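Long-range contacts in xylose isomerase-like TIM barrel domain-containing protein (Thermus thermophilus, PDB 3AYV), which is of uncertain function but binds zinc ions in a TIM barrel, may be an endonuclease IV-like phosphodiesterase and may help protect against oxidative stress: residues 1-6 and 218-223; 91-95 and 184-188; 132-137 and 156-162. All blocks are in the same frame, centred on the assembly; numbering follows the deposited sequence.

Contact 1. Residues 1-6 and 218-223; sequences MDVRLA and RTMVLE. With ZN (zinc ion), chain F.
Val3, Leu5, Met220 and Leu222 form the apolar centre, on the sheet face turned to the helices. Val3 CG1 meets Leu222 CG at 3.9 Å and Val3 CG2 meets Met220 CE at 4.0 Å; the m, t, m rotamer of Met220 also brings its CE to 4.1 Å from Met1 SD. The two extended strands that carry them, 3-6 and 219-222, run parallel, their axes 4.5 Å apart at closest and crossing at -32°. Val3 pairs with Met220, Arg4 with Val221 and Leu5 with Leu222, at CA-CA distances of 4.6 to 5.0 Å. Hydrogen bonds run from Met220 N to Asp2 O (2.9 Å), Arg4 N to Met220 O (2.8 Å), Leu222 N to Arg4 O (2.7 Å) and Ala6 N to Leu222 O (3.1 Å). Past the last bridge Ala6 CB points toward the partner strand, 3.8 Å from Val221 CG1. At the N-terminal edge Asp2 OD2 accepts from Thr219 OG1 (2.8 Å); Arg4 is salt-bridged to Asp2 (NH2 to OD2 and NE to OD1, both 2.9 Å) and also to Asp91, and a water links Asp2 N to Arg218 O. At the other end Glu223 OE2 binds a zinc ion at 2.4 Å. Pairing of first and last strands closes a TIM barrel: strand 25-29 continues the sheet beyond 3-6, strand 185-188 beyond 219-222, and helix 229-240 covers Val3 and Leu222.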
loop_
_atom_site.group_PDB
_atom_site.type_symbol
_atom_site.label_atom_id
_atom_site.label_comp_id
_atom_site.label_asym_id
_atom_site.label_seq_id
_atom_site.Cartn_x
_atom_site.Cartn_y
_atom_site.Cartn_z
ATOM N N MET A 1 -2.485 16.154 -10.212
ATOM C CA MET A 1 -1.980 14.852 -9.678
ATOM C C MET A 1 -2.620 14.554 -8.327
ATOM O O MET A 1 -2.808 15.459 -7.499
ATOM C CB MET A 1 -0.449 14.887 -9.533
ATOM C CG MET A 1 0.308 14.795 -10.858
ATOM S SD MET A 1 2.091 14.792 -10.660
ATOM C CE MET A 1 2.344 16.442 -9.977
ATOM N N ASP A 2 -2.934 13.277 -8.114
ATOM C CA ASP A 2 -3.480 12.782 -6.865
ATOM C C ASP A 2 -2.294 12.267 -6.036
ATOM O O ASP A 2 -1.849 11.137 -6.234
ATOM C CB ASP A 2 -4.474 11.644 -7.156
ATOM C CG ASP A 2 -5.136 11.086 -5.903
ATOM O OD1 ASP A 2 -4.812 11.509 -4.769
ATOM O OD2 ASP A 2 -6.008 10.191 -6.067
ATOM N N VAL A 3 -1.783 13.123 -5.153
ATOM C CA VAL A 3 -0.591 12.813 -4.360
ATOM C C VAL A 3 -0.994 12.846 -2.912
ATOM O O VAL A 3 -1.605 13.812 -2.451
ATOM C CB VAL A 3 0.599 13.793 -4.620
ATOM C CG1 VAL A 3 1.865 13.274 -3.944
ATOM C CG2 VAL A 3 0.862 13.938 -6.106
ATOM N N ARG A 4 -0.665 11.771 -2.196
ATOM C CA ARG A 4 -1.143 11.579 -0.852
ATOM C C ARG A 4 0.057 11.327 0.049
ATOM O O ARG A 4 1.088 10.826 -0.418
ATOM C CB ARG A 4 -2.082 10.373 -0.781
ATOM C CG ARG A 4 -3.150 10.372 -1.859
ATOM C CD ARG A 4 -4.359 9.579 -1.502
ATOM N NE ARG A 4 -5.321 9.605 -2.617
ATOM C CZ ARG A 4 -6.365 8.787 -2.718
ATOM N NH1 ARG A 4 -6.593 7.866 -1.783
ATOM N NH2 ARG A 4 -7.177 8.876 -3.761
ATOM N N LEU A 5 -0.077 11.690 1.320
ATOM C CA LEU A 5 0.942 11.372 2.328
ATOM C C LEU A 5 0.551 10.179 3.198
ATOM O O LEU A 5 -0.535 10.154 3.776
ATOM C CB LEU A 5 1.217 12.589 3.225
ATOM C CG LEU A 5 2.308 12.378 4.276
ATOM C CD1 LEU A 5 3.684 12.177 3.645
ATOM C CD2 LEU A 5 2.321 13.562 5.246
ATOM N N ALA A 6 1.450 9.204 3.296
ATOM C CA ALA A 6 1.303 8.089 4.241
ATOM C C ALA A 6 1.663 8.530 5.648
ATOM O O ALA A 6 2.697 9.139 5.848
ATOM C CB ALA A 6 2.209 6.907 3.823
ATOM N N ARG A 218 -1.993 8.450 -12.011
ATOM C CA ARG A 218 -2.449 7.480 -11.009
ATOM C C ARG A 218 -2.298 8.043 -9.598
ATOM O O ARG A 218 -1.563 9.016 -9.373
ATOM C CB ARG A 218 -1.617 6.192 -11.098
ATOM C CG ARG A 218 -2.188 5.076 -11.984
ATOM C CD ARG A 218 -2.025 5.348 -13.452
ATOM N NE ARG A 218 -1.879 4.115 -14.227
ATOM C CZ ARG A 218 -1.364 4.064 -15.447
ATOM N NH1 ARG A 218 -0.958 5.185 -16.048
ATOM N NH2 ARG A 218 -1.260 2.901 -16.078
ATOM N N THR A 219 -2.983 7.428 -8.643
ATOM C CA THR A 219 -2.841 7.834 -7.256
ATOM C C THR A 219 -1.429 7.471 -6.809
ATOM O O THR A 219 -0.964 6.350 -7.055
ATOM C CB THR A 219 -3.898 7.203 -6.357
ATOM O OG1 THR A 219 -5.202 7.582 -6.829
ATOM C CG2 THR A 219 -3.737 7.692 -4.913
ATOM N N MET A 220 -0.753 8.447 -6.196
ATOM C CA MET A 220 0.602 8.282 -5.708
ATOM C C MET A 220 0.658 8.613 -4.225
ATOM O O MET A 220 0.138 9.649 -3.788
ATOM C CB MET A 220 1.551 9.156 -6.508
ATOM C CG MET A 220 1.794 8.636 -7.918
ATOM S SD MET A 220 2.616 9.882 -8.893
ATOM C CE MET A 220 1.325 11.139 -8.957
ATOM N N VAL A 221 1.259 7.707 -3.448
ATOM C CA VAL A 221 1.330 7.860 -2.013
ATOM C C VAL A 221 2.802 8.051 -1.660
ATOM O O VAL A 221 3.638 7.234 -2.017
ATOM C CB VAL A 221 0.817 6.601 -1.249
ATOM C CG1 VAL A 221 0.986 6.817 0.273
ATOM C CG2 VAL A 221 -0.641 6.339 -1.569
ATOM N N LEU A 222 3.111 9.148 -0.998
ATOM C CA LEU A 222 4.467 9.385 -0.538
ATOM C C LEU A 222 4.652 8.648 0.784
ATOM O O LEU A 222 4.150 9.059 1.827
ATOM C CB LEU A 222 4.744 10.887 -0.380
ATOM C CG LEU A 222 4.555 11.681 -1.678
ATOM C CD1 LEU A 222 4.786 13.168 -1.408
ATOM C CD2 LEU A 222 5.519 11.177 -2.758
ATOM N N GLU A 223 5.368 7.536 0.707
ATOM C CA GLU A 223 5.661 6.710 1.858
ATOM C C GLU A 223 7.042 7.110 2.351
ATOM O O GLU A 223 8.022 6.390 2.175
ATOM C CB GLU A 223 5.618 5.265 1.427
ATOM C CG GLU A 223 4.169 4.850 1.286
ATOM C CD GLU A 223 3.964 3.479 1.725
ATOM O OE1 GLU A 223 3.020 3.220 2.531
ATOM O OE2 GLU A 223 4.773 2.662 1.236
HETATM ZN ZN ZN F . 4.669 0.421 0.284
HETATM O O HOH W 1 -2.262 11.492 -10.192
HETATM O O HOH W 2 3.446 0.562 2.491
HETATM O O HOH W 3 6.171 0.793 2.145
#

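Contact 2. Residues 91-95 and 184-188. With ZN (zinc ion), chain F.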
loop_
_atom_site.group_PDB
_atom_site.type_symbol
_atom_site.label_atom_id
_atom_site.label_comp_id
_atom_site.label_asym_id
_atom_site.label_seq_id
_atom_site.Cartn_x
_atom_site.Cartn_y
_atom_site.Cartn_z
ATOM N N ASP A 91 -11.335 5.673 -0.379
ATOM C CA ASP A 91 -11.607 5.159 -1.719
ATOM C C ASP A 91 -10.944 3.796 -1.928
ATOM O O ASP A 91 -11.512 2.923 -2.590
ATOM C CB ASP A 91 -11.267 6.165 -2.840
ATOM C CG ASP A 91 -9.770 6.572 -2.888
ATOM O OD1 ASP A 91 -8.950 6.175 -2.018
ATOM O OD2 ASP A 91 -9.416 7.304 -3.841
ATOM N N ARG A 92 -9.780 3.618 -1.295
ATOM C CA ARG A 92 -8.963 2.402 -1.496
ATOM C C ARG A 92 -8.392 1.920 -0.168
ATOM O O ARG A 92 -8.215 2.716 0.773
ATOM C CB ARG A 92 -7.800 2.731 -2.442
ATOM C CG ARG A 92 -8.232 3.086 -3.849
ATOM C CD ARG A 92 -7.224 3.968 -4.582
ATOM N NE ARG A 92 -7.652 4.108 -5.977
ATOM C CZ ARG A 92 -6.841 4.218 -7.025
ATOM N NH1 ARG A 92 -5.528 4.196 -6.874
ATOM N NH2 ARG A 92 -7.366 4.335 -8.245
ATOM N N ALA A 93 -8.088 0.613 -0.093
ATOM C CA ALA A 93 -7.450 0.036 1.100
ATOM C C ALA A 93 -6.353 -0.870 0.598
ATOM O O ALA A 93 -6.591 -1.730 -0.279
ATOM C CB ALA A 93 -8.456 -0.768 1.966
ATOM N N VAL A 94 -5.159 -0.697 1.155
ATOM C CA VAL A 94 -3.977 -1.414 0.654
ATOM C C VAL A 94 -3.581 -2.458 1.687
ATOM O O VAL A 94 -3.655 -2.198 2.897
ATOM C CB VAL A 94 -2.788 -0.437 0.467
ATOM C CG1 VAL A 94 -1.545 -1.191 -0.025
ATOM C CG2 VAL A 94 -3.153 0.681 -0.542
ATOM N N PHE A 95 -3.131 -3.631 1.214
ATOM C CA PHE A 95 -2.731 -4.697 2.134
ATOM C C PHE A 95 -1.583 -5.488 1.493
ATOM O O PHE A 95 -1.326 -5.385 0.273
ATOM C CB PHE A 95 -3.934 -5.605 2.502
ATOM C CG PHE A 95 -4.325 -6.550 1.396
ATOM C CD1 PHE A 95 -5.120 -6.104 0.340
ATOM C CD2 PHE A 95 -3.889 -7.880 1.400
ATOM C CE1 PHE A 95 -5.456 -6.952 -0.708
ATOM C CE2 PHE A 95 -4.228 -8.754 0.351
ATOM C CZ PHE A 95 -5.018 -8.285 -0.705
ATOM N N GLU A 184 -2.561 0.484 -10.215
ATOM C CA GLU A 184 -3.400 1.658 -10.233
ATOM C C GLU A 184 -3.030 2.631 -9.120
ATOM O O GLU A 184 -3.581 3.728 -9.048
ATOM C CB GLU A 184 -4.890 1.274 -10.214
ATOM C CG GLU A 184 -5.396 0.675 -8.917
ATOM C CD GLU A 184 -6.694 -0.087 -9.102
ATOM O OE1 GLU A 184 -7.685 0.321 -8.478
ATOM O OE2 GLU A 184 -6.710 -1.092 -9.850
ATOM N N HIS A 185 -2.053 2.233 -8.290
ATOM C CA HIS A 185 -1.741 2.911 -7.036
ATOM C C HIS A 185 -0.251 2.718 -6.878
ATOM O O HIS A 185 0.264 1.606 -7.074
ATOM C CB HIS A 185 -2.467 2.199 -5.893
ATOM C CG HIS A 185 -2.835 3.070 -4.741
ATOM N ND1 HIS A 185 -2.216 2.976 -3.513
ATOM C CD2 HIS A 185 -3.794 4.013 -4.606
ATOM C CE1 HIS A 185 -2.782 3.820 -2.667
ATOM N NE2 HIS A 185 -3.733 4.475 -3.316
ATOM N N LEU A 186 0.466 3.795 -6.576
ATOM C CA LEU A 186 1.913 3.681 -6.424
ATOM C C LEU A 186 2.353 4.155 -5.070
ATOM O O LEU A 186 1.890 5.197 -4.584
ATOM C CB LEU A 186 2.672 4.422 -7.537
ATOM C CG LEU A 186 2.600 3.605 -8.831
ATOM C CD1 LEU A 186 1.493 4.146 -9.721
ATOM C CD2 LEU A 186 3.954 3.495 -9.558
ATOM N N HIS A 187 3.209 3.352 -4.444
ATOM C CA HIS A 187 3.853 3.733 -3.197
ATOM C C HIS A 187 5.235 4.239 -3.543
ATOM O O HIS A 187 6.063 3.496 -4.072
ATOM C CB HIS A 187 3.919 2.537 -2.250
ATOM C CG HIS A 187 2.676 2.346 -1.443
ATOM N ND1 HIS A 187 2.581 1.406 -0.443
ATOM C CD2 HIS A 187 1.485 2.993 -1.462
ATOM C CE1 HIS A 187 1.372 1.448 0.093
ATOM N NE2 HIS A 187 0.691 2.413 -0.497
ATOM N N LEU A 188 5.469 5.519 -3.266
ATOM C CA LEU A 188 6.683 6.197 -3.722
ATOM C C LEU A 188 7.614 6.575 -2.595
ATOM O O LEU A 188 7.181 7.123 -1.585
ATOM C CB LEU A 188 6.323 7.465 -4.482
ATOM C CG LEU A 188 5.467 7.278 -5.749
ATOM C CD1 LEU A 188 5.236 8.690 -6.303
ATOM C CD2 LEU A 188 6.201 6.433 -6.758
HETATM ZN ZN ZN F . 4.669 0.421 0.284
HETATM O O HOH W 4 -5.218 5.758 -10.024
HETATM O O HOH W 2 3.446 0.562 2.491
HETATM O O HOH W 3 6.171 0.793 2.145
#
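Arg92 reaches across the barrel interior to the start of strand 185-188, its guanidinium lying with one face against Glu184 OE1. Arg92 NH1 donates to Glu184 O at 3.0 Å, although the position of NH1 is less certain, and water 4 makes a second link by accepting from Arg92 NH2 (3.1 Å) and donating to Glu184 O (2.8 Å). The carboxylate contributes charge alone: Arg92 NH2 and Glu184 OE1 are 4.0 Å apart, with the oxygen well out of the guanidinium plane, and Glu184 is salt-bridged instead to Arg132. Deeper in, Val94 points toward the facing strand and touches two imidazoles, its CG1 3.9 Å from His187 CE1 and its CG2 packed against the His185 ring. His187 ND1 binds zinc at 2.4 Å, while its NE2 is hydrogen-bonded to Glu27. Strands 92-95 and 185-188 are not neighbours in the sheet; their axes come no closer than 10.4 Å and cross at -57°, so the gap is bridged by side chains and a water, with no strand-to-strand backbone pairing. Such layers of inward-pointing residues from non-adjacent strands fill the interior of a TIM barrel, here running from a polar arginine level through Val94 to the metal site at the C-terminal ends of the strands.

Contact 3. Residues 132-137 and 156-162. With ZN (zinc ion), chain F; ZN (zinc ion), chain E.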
loop_
_atom_site.group_PDB
_atom_site.type_symbol
_atom_site.label_atom_id
_atom_site.label_comp_id
_atom_site.label_asym_id
_atom_site.label_seq_id
_atom_site.Cartn_x
_atom_site.Cartn_y
_atom_site.Cartn_z
ATOM N N ARG A 132 -12.178 0.068 -2.768
ATOM C CA ARG A 132 -11.370 -0.665 -3.743
ATOM C C ARG A 132 -10.168 -1.303 -3.021
ATOM O O ARG A 132 -9.419 -0.593 -2.356
ATOM C CB ARG A 132 -10.862 0.312 -4.804
ATOM C CG ARG A 132 -9.836 -0.235 -5.801
ATOM C CD ARG A 132 -10.424 -1.365 -6.675
ATOM N NE ARG A 132 -9.542 -1.689 -7.794
ATOM C CZ ARG A 132 -9.754 -2.699 -8.635
ATOM N NH1 ARG A 132 -10.828 -3.458 -8.476
ATOM N NH2 ARG A 132 -8.897 -2.954 -9.631
ATOM N N LEU A 133 -10.006 -2.627 -3.150
ATOM C CA LEU A 133 -8.956 -3.363 -2.409
ATOM C C LEU A 133 -7.727 -3.490 -3.273
ATOM O O LEU A 133 -7.822 -3.854 -4.446
ATOM C CB LEU A 133 -9.448 -4.765 -2.038
ATOM C CG LEU A 133 -8.721 -5.573 -0.975
ATOM C CD1 LEU A 133 -8.742 -4.847 0.395
ATOM C CD2 LEU A 133 -9.312 -6.978 -0.825
ATOM N N LEU A 134 -6.558 -3.202 -2.699
ATOM C CA LEU A 134 -5.326 -3.211 -3.489
ATOM C C LEU A 134 -4.285 -4.047 -2.785
ATOM O O LEU A 134 -3.996 -3.820 -1.623
ATOM C CB LEU A 134 -4.752 -1.798 -3.674
ATOM C CG LEU A 134 -5.719 -0.761 -4.251
ATOM C CD1 LEU A 134 -5.141 0.631 -4.059
ATOM C CD2 LEU A 134 -5.949 -1.082 -5.735
ATOM N N LEU A 135 -3.707 -4.988 -3.517
ATOM C CA LEU A 135 -2.592 -5.788 -3.001
ATOM C C LEU A 135 -1.264 -5.152 -3.379
ATOM O O LEU A 135 -1.016 -4.860 -4.553
ATOM C CB LEU A 135 -2.702 -7.217 -3.594
ATOM C CG LEU A 135 -1.594 -8.251 -3.334
ATOM C CD1 LEU A 135 -1.364 -8.392 -1.830
ATOM C CD2 LEU A 135 -2.025 -9.551 -3.962
ATOM N N GLU A 136 -0.394 -4.956 -2.378
ATOM C CA GLU A 136 0.915 -4.301 -2.572
ATOM C C GLU A 136 2.015 -5.368 -2.571
ATOM O O GLU A 136 1.919 -6.335 -1.798
ATOM C CB GLU A 136 1.132 -3.318 -1.418
ATOM C CG GLU A 136 2.436 -2.604 -1.430
ATOM C CD GLU A 136 2.751 -1.927 -0.107
ATOM O OE1 GLU A 136 1.876 -1.763 0.754
ATOM O OE2 GLU A 136 3.901 -1.540 0.074
ATOM N N ASN A 137 3.027 -5.237 -3.444
ATOM C CA ASN A 137 4.158 -6.176 -3.373
ATOM C C ASN A 137 4.983 -5.858 -2.119
ATOM O O ASN A 137 5.175 -4.683 -1.771
ATOM C CB ASN A 137 5.057 -6.103 -4.623
ATOM C CG ASN A 137 5.628 -4.699 -4.871
ATOM O OD1 ASN A 137 4.879 -3.753 -5.107
ATOM N ND2 ASN A 137 6.970 -4.566 -4.802
ATOM N N GLU A 156 -11.554 -7.461 -9.609
ATOM C CA GLU A 156 -12.072 -7.030 -8.300
ATOM C C GLU A 156 -10.957 -6.737 -7.278
ATOM O O GLU A 156 -11.231 -6.298 -6.151
ATOM C CB GLU A 156 -13.035 -8.079 -7.724
ATOM C CG GLU A 156 -14.242 -8.319 -8.676
ATOM C CD GLU A 156 -15.000 -7.031 -8.883
ATOM O OE1 GLU A 156 -15.528 -6.498 -7.880
ATOM O OE2 GLU A 156 -15.032 -6.529 -10.030
ATOM N N LEU A 157 -9.727 -7.052 -7.666
ATOM C CA LEU A 157 -8.553 -6.761 -6.828
ATOM C C LEU A 157 -7.541 -5.973 -7.640
ATOM O O LEU A 157 -7.161 -6.382 -8.745
ATOM C CB LEU A 157 -7.936 -8.073 -6.359
ATOM C CG LEU A 157 -6.724 -7.992 -5.451
ATOM C CD1 LEU A 157 -7.132 -7.300 -4.138
ATOM C CD2 LEU A 157 -6.200 -9.424 -5.234
ATOM N N GLY A 158 -7.092 -4.843 -7.105
ATOM C CA GLY A 158 -6.099 -4.054 -7.818
ATOM C C GLY A 158 -4.704 -4.307 -7.249
ATOM O O GLY A 158 -4.557 -5.044 -6.268
ATOM N N PHE A 159 -3.710 -3.659 -7.861
ATOM C CA PHE A 159 -2.304 -3.793 -7.501
ATOM C C PHE A 159 -1.703 -2.427 -7.129
ATOM O O PHE A 159 -1.941 -1.421 -7.814
ATOM C CB PHE A 159 -1.535 -4.425 -8.669
ATOM C CG PHE A 159 -0.037 -4.511 -8.438
ATOM C CD1 PHE A 159 0.470 -5.166 -7.312
ATOM C CD2 PHE A 159 0.860 -3.918 -9.337
ATOM C CE1 PHE A 159 1.859 -5.228 -7.066
ATOM C CE2 PHE A 159 2.247 -4.000 -9.122
ATOM C CZ PHE A 159 2.744 -4.653 -7.977
ATOM N N CYS A 160 -0.969 -2.396 -6.016
ATOM C CA CYS A 160 -0.207 -1.230 -5.593
ATOM C C CYS A 160 1.278 -1.584 -5.722
ATOM O O CYS A 160 1.744 -2.538 -5.089
ATOM C CB CYS A 160 -0.550 -0.885 -4.133
ATOM S SG CYS A 160 0.537 0.438 -3.468
ATOM N N PHE A 161 2.022 -0.825 -6.527
ATOM C CA PHE A 161 3.437 -1.101 -6.730
ATOM C C PHE A 161 4.279 -0.238 -5.805
ATOM O O PHE A 161 4.187 0.998 -5.822
ATOM C CB PHE A 161 3.858 -0.836 -8.187
ATOM C CG PHE A 161 5.350 -1.014 -8.462
ATOM C CD1 PHE A 161 6.052 -2.126 -7.997
ATOM C CD2 PHE A 161 6.049 -0.045 -9.197
ATOM C CE1 PHE A 161 7.414 -2.266 -8.272
ATOM C CE2 PHE A 161 7.392 -0.187 -9.499
ATOM C CZ PHE A 161 8.090 -1.302 -9.028
ATOM N N ASP A 162 5.133 -0.916 -5.041
ATOM C CA ASP A 162 6.140 -0.280 -4.236
ATOM C C ASP A 162 7.498 -0.655 -4.782
ATOM O O ASP A 162 7.944 -1.786 -4.589
ATOM C CB ASP A 162 6.013 -0.748 -2.786
ATOM C CG ASP A 162 6.931 0.031 -1.850
ATOM O OD1 ASP A 162 8.150 0.101 -2.073
ATOM O OD2 ASP A 162 6.426 0.604 -0.890
HETATM ZN ZN ZN F . 4.669 0.421 0.284
HETATM ZN ZN ZN E . 2.729 -1.415 2.459
HETATM O O HOH W 5 -11.910 -4.178 -4.765
HETATM O O HOH W 2 3.446 0.562 2.491
HETATM O O HOH W 6 4.402 -1.292 4.257
HETATM O O HOH W 3 6.171 0.793 2.145
#
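A beta-alpha-beta unit, strand 132-136, helix 147-153 and strand 158-162, places its two parallel strands side by side and ends them at the zinc site. Gly158 N donates to Leu133 O, Leu135 N to Gly158 O and Cys160 N to Leu135 O, each at 2.9 Å; the next rung, Asn137 N to Cys160 O, is weak at 3.4 Å. Asn137 then takes over with its side chain: OD1 accepts from Asp162 N at 2.8 Å and ND2 donates to Asp162 O at 3.0 Å, holding the backbone of the metal ligand. Gly158 fits because a CB there would clash with Leu134 CD2, and the guanidinium of Arg132, salt-bridged to Glu184, lies with one face over its backbone. On the helix-facing side Leu133 CG packs on Leu157 CD1 at 3.9 Å, and Leu135 and Phe159 share that side; Leu134 and Cys160 point into the barrel. At the C-terminal ends Glu136 OE2 and Asp162 OD2 bind the same zinc ion, each at 2.1 Å, while Glu136 OE1 binds a second at 1.9 Å. His187, Glu223 and waters 2 and 3 also bind the first zinc; His55 and His96 are the other protein ligands of the second, and water 2 binds both ions. Asp162 also N-caps helix 163-169, its OD1 accepting from His165 N. A carboxylate bridges two zincs at the strand ends, as in endonuclease IV-type (xylose isomerase-like) TIM barrels.

All three contacts are largely buried and belong to one eight-stranded barrel, but they join it differently. Contacts 1 and 3 are neighbouring-strand pairings built on backbone hydrogen bonds, contact 1 closing the barrel between its ends in the chain, contact 3 lying within one beta-alpha-beta unit. Contact 2 instead spans the interior by side chains, its strands flanking those of the others: 92-96 lies beside 132-136, and 185-188 lies between 158-162 and 219-222. Charge ties the N-terminal ends together through Arg4 with Asp91 and Arg132 with Glu184. At the C-terminal ends all three meet at one zinc, ligated by Glu223, His187, Glu136 and Asp162; of the three, only contact 3 gives the second zinc a protein ligand.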